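Local structure of glycoside hydrolase, family 11\:clostridium cellulosome enzyme, dockerin type i\:polysaccharide (Clostridium thermocellum, 2C71) at residues S57-I61 with V183-E187; V43-A48 with V89-Y93. The protein removes acetyl groups from acetylated xylan as a metal-dependent carbohydrate esterase of family 4, probably as part of plant cell-wall breakdown. One frame throughout, in Å; residues are numbered along the deposited sequence.

Interaction 1. Residues S57-I61 with V183-E187; sequences SGHEI and VTLTE
A glutamate at the start of a strand binds the first turn of a helix. E60, T184 and T186 carry most of the contact. The CA atoms of E60 and T184 are 6.1 Å apart. E60 is extended (phi/psi -110/151) with a t, t side chain. Its carboxylate grips T186 twice: T186 N donates to E60 OE1 at 2.8 Å, and T186 OG1 to E60 OE2 at 2.7 Å. An acidic group commonly sits here, where first-turn NH groups lack partners within the helix. T186 OG1 is also hydrogen-bonded to K99 NZ. T184 is the N-cap and forms a capping box with E187: E187 N to T184 OG1 3.1 Å, T184 N to E187 OE1 2.9 Å. T184 CG2 packs 3.5 Å from G58 O. G58 has positive phi (88/5) and is the C-prime residue of the Schellman motif that ends helix 45-56. Water bridges G58 O (2.7 Å) and E187 OE2 (3.0 Å). The turn into strand 60-63 is thus joined to helix 185-192, beside F100 of strand 100-101.

Interaction 2. Residues V43-A48 with V89-Y93; sequences VNDSTA and VIQKY
In this NodB-type polysaccharide deacetylase fold, the start of helix 45-56 packs against the C-terminal part of helix 76-94. V43 and N44 are extended and lead into the first turn, D45 to A48. Two CA pairs set the register: V43 with V89 at 6.3 Å and A48 with Y93 at 5.3 Å. Y93 has the most surface buried here. With chi1 at m and chi2 at -58°, its ring points into the gap between the segments. A48 CB lies 3.3 Å from Y93 CD1. V43 adopts the t rotamer, so its CG1 meets the ring edge at Y93 CD2, 3.5 Å away. N44 O lies over one ring face. V89, in the m rotamer, places CG2 3.6 Å from V43 CB and extends the apolar patch. I90 points its CA-to-CB bond away and packs on V38 of strand 35-38, which V43 also touches. The turn is held from within: N44 N donates to T47 OG1 at 3.0 Å, with T47 in the p rotamer. D45 is exposed. Its CA-to-CB bond points away, but with chi1 at -88° the carboxylate comes back, and in the conformer given here Y93 OH donates to D45 OD1 at 3.0 Å.

How the interactions relate
The two interactions have centres about 18 Å apart and interleave along the chain: 43-48, 57-61, 89-93, then 183-187. Helix 45-56, strand 60-63 and helix 76-94 follow one another. Interaction 2 joins two helices over strand 35-38. Interaction 1 ties the strand 60-63 side of the sheet to helix 185-192. They touch directly where I61 CG2 packs 3.9 Å from I90 CG2. Both adjoin strand 35-38 of the parallel sheet, which pairs with 60-63. Neither includes D13 or H64, which bind the magnesium ion, but H64 directly follows strand 60-63. Both stand clear of the ion: the side chains of L185 and V43 lie about 14 Å and 13 Å from it.

Interaction 1. Residues S57-I61 with V183-E187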
# COMPACT_ATOMS: atom_id res chain seq x y z
N SER A 57 10.14 5.93 -10.13
CA SER A 57 10.90 6.16 -8.91
C SER A 57 11.18 4.88 -8.14
O SER A 57 11.66 4.93 -7.01
CB SER A 57 10.20 7.19 -8.04
OG SER A 57 9.90 8.36 -8.71
N GLY A 58 10.84 3.72 -8.73
CA GLY A 58 11.12 2.43 -8.12
C GLY A 58 10.06 1.90 -7.18
O GLY A 58 10.27 0.89 -6.51
N HIS A 59 8.93 2.59 -7.07
CA HIS A 59 7.85 2.14 -6.22
C HIS A 59 7.04 1.09 -6.94
O HIS A 59 7.10 0.96 -8.18
CB HIS A 59 6.96 3.32 -5.81
CG HIS A 59 7.73 4.44 -5.20
ND1 HIS A 59 8.48 4.25 -4.08
CD2 HIS A 59 7.82 5.73 -5.57
CE1 HIS A 59 9.03 5.42 -3.80
NE2 HIS A 59 8.66 6.33 -4.68
N GLU A 60 6.23 0.37 -6.20
CA GLU A 60 5.31 -0.65 -6.71
C GLU A 60 3.88 -0.15 -6.55
O GLU A 60 3.58 0.59 -5.60
CB GLU A 60 5.56 -1.95 -5.98
CG GLU A 60 4.66 -3.09 -6.39
CD GLU A 60 5.05 -4.43 -5.85
OE1 GLU A 60 5.90 -4.50 -4.94
OE2 GLU A 60 4.49 -5.44 -6.34
N ILE A 61 2.99 -0.60 -7.43
CA ILE A 61 1.57 -0.29 -7.34
C ILE A 61 0.80 -1.60 -7.15
O ILE A 61 0.98 -2.57 -7.91
CB ILE A 61 1.08 0.44 -8.63
CG1 ILE A 61 1.86 1.75 -8.82
CG2 ILE A 61 -0.42 0.68 -8.53
CD1 ILE A 61 1.52 2.46 -10.12
N VAL A 183 11.81 -1.78 1.45
CA VAL A 183 11.64 -2.49 0.21
C VAL A 183 10.19 -2.43 -0.26
O VAL A 183 9.27 -2.19 0.55
CB VAL A 183 12.10 -3.96 0.37
CG1 VAL A 183 13.66 -3.99 0.60
CG2 VAL A 183 11.36 -4.69 1.47
N THR A 184 9.99 -2.66 -1.56
CA THR A 184 8.63 -2.85 -2.09
C THR A 184 8.09 -4.19 -1.63
O THR A 184 8.84 -5.04 -1.15
CB THR A 184 8.60 -2.78 -3.62
OG1 THR A 184 9.28 -3.92 -4.12
CG2 THR A 184 9.16 -1.47 -4.19
N LEU A 185 6.78 -4.44 -1.82
CA LEU A 185 6.22 -5.76 -1.48
C LEU A 185 6.88 -6.85 -2.29
O LEU A 185 7.23 -7.91 -1.74
CB LEU A 185 4.70 -5.78 -1.65
CG LEU A 185 3.92 -4.96 -0.62
CD1 LEU A 185 2.41 -4.98 -0.97
CD2 LEU A 185 4.11 -5.49 0.77
N THR A 186 7.05 -6.65 -3.58
CA THR A 186 7.67 -7.68 -4.41
C THR A 186 9.07 -7.97 -3.89
O THR A 186 9.49 -9.14 -3.81
CB THR A 186 7.67 -7.30 -5.91
OG1 THR A 186 6.34 -7.47 -6.43
CG2 THR A 186 8.62 -8.12 -6.76
N GLU A 187 9.83 -6.92 -3.58
CA GLU A 187 11.17 -7.10 -3.09
C GLU A 187 11.19 -7.83 -1.75
O GLU A 187 12.06 -8.67 -1.49
CB GLU A 187 11.86 -5.76 -2.97
CG GLU A 187 12.26 -5.11 -4.27
CD GLU A 187 12.59 -3.60 -4.19
OE1 GLU A 187 12.48 -2.94 -3.09
OE2 GLU A 187 12.95 -3.02 -5.30
O HOH W 1 11.08 -1.58 -7.22

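Interaction 2. Residues V43-A48 with V89-Y93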
# COMPACT_ATOMS: atom_id res chain seq x y z
N VAL A 43 -7.82 6.73 -10.55
CA VAL A 43 -6.78 6.59 -11.56
C VAL A 43 -7.33 6.99 -12.92
O VAL A 43 -8.15 6.26 -13.49
CB VAL A 43 -6.25 5.13 -11.58
CG1 VAL A 43 -5.16 4.99 -12.63
CG2 VAL A 43 -5.70 4.72 -10.23
N ASN A 44 -6.88 8.13 -13.44
CA ASN A 44 -7.45 8.69 -14.65
C ASN A 44 -6.43 9.62 -15.30
O ASN A 44 -5.28 9.69 -14.85
CB ASN A 44 -8.79 9.38 -14.36
CG ASN A 44 -8.69 10.59 -13.42
OD1 ASN A 44 -9.71 10.99 -12.85
ND2 ASN A 44 -7.54 11.18 -13.30
N ASP A 45 -6.79 10.25 -16.41
CA ASP A 45 -5.82 11.08 -17.08
C ASP A 45 -5.17 11.90 -15.98
O ASP A 45 -3.95 11.86 -15.79
CB ASP A 45 -6.50 11.99 -18.11
CG ASP A 45 -6.64 11.33 -19.46
OD1 ASP A 45 -6.62 10.08 -19.52
OD2 ASP A 45 -6.76 12.05 -20.47
N SER A 46 -6.03 12.65 -15.23
CA SER A 46 -5.58 13.67 -14.27
C SER A 46 -4.45 13.16 -13.39
O SER A 46 -3.56 13.92 -13.02
CB SER A 46 -6.72 14.22 -13.39
OG SER A 46 -6.21 15.24 -12.52
N THR A 47 -4.52 11.88 -13.02
CA THR A 47 -3.55 11.26 -12.12
C THR A 47 -2.54 10.34 -12.82
O THR A 47 -1.72 9.71 -12.16
CB THR A 47 -4.24 10.54 -10.96
OG1 THR A 47 -5.12 9.58 -11.52
CG2 THR A 47 -4.97 11.52 -10.04
N ALA A 48 -2.57 10.31 -14.15
CA ALA A 48 -1.66 9.42 -14.89
C ALA A 48 -0.20 9.71 -14.58
O ALA A 48 0.59 8.77 -14.39
CB ALA A 48 -1.91 9.57 -16.41
N VAL A 89 -6.91 0.26 -15.44
CA VAL A 89 -6.45 1.65 -15.42
C VAL A 89 -5.02 1.74 -14.96
O VAL A 89 -4.27 2.58 -15.47
CB VAL A 89 -7.41 2.58 -14.66
CG1 VAL A 89 -8.73 2.77 -15.37
CG2 VAL A 89 -7.60 2.17 -13.21
N ILE A 90 -4.62 0.89 -14.02
CA ILE A 90 -3.21 0.87 -13.62
C ILE A 90 -2.32 0.50 -14.81
O ILE A 90 -1.31 1.14 -15.09
CB ILE A 90 -2.97 -0.08 -12.45
CG1 ILE A 90 -3.70 0.42 -11.20
CG2 ILE A 90 -1.45 -0.25 -12.20
CD1 ILE A 90 -3.84 -0.61 -10.12
N GLN A 91 -2.69 -0.52 -15.54
CA GLN A 91 -1.89 -0.94 -16.72
C GLN A 91 -1.77 0.20 -17.72
O GLN A 91 -0.72 0.45 -18.31
CB GLN A 91 -2.50 -2.19 -17.35
CG GLN A 91 -1.78 -2.66 -18.58
CD GLN A 91 -0.35 -3.10 -18.41
OE1 GLN A 91 0.02 -3.89 -17.51
NE2 GLN A 91 0.49 -2.57 -19.30
N LYS A 92 -2.88 0.88 -17.95
CA LYS A 92 -2.93 1.93 -18.95
C LYS A 92 -1.89 3.02 -18.68
O LYS A 92 -1.22 3.50 -19.63
CB LYS A 92 -4.34 2.52 -19.03
CG LYS A 92 -4.48 3.59 -20.08
CD LYS A 92 -5.89 3.99 -20.24
CE LYS A 92 -6.07 5.17 -21.15
NZ LYS A 92 -7.54 5.57 -21.25
N TYR A 93 -1.74 3.42 -17.42
CA TYR A 93 -0.97 4.62 -17.10
C TYR A 93 0.41 4.29 -16.55
O TYR A 93 1.37 5.04 -16.74
CB TYR A 93 -1.74 5.49 -16.10
CG TYR A 93 -3.06 6.01 -16.63
CD1 TYR A 93 -3.12 6.77 -17.79
CD2 TYR A 93 -4.25 5.73 -15.97
CE1 TYR A 93 -4.32 7.25 -18.28
CE2 TYR A 93 -5.46 6.20 -16.45
CZ TYR A 93 -5.49 6.96 -17.61
OH TYR A 93 -6.69 7.43 -18.09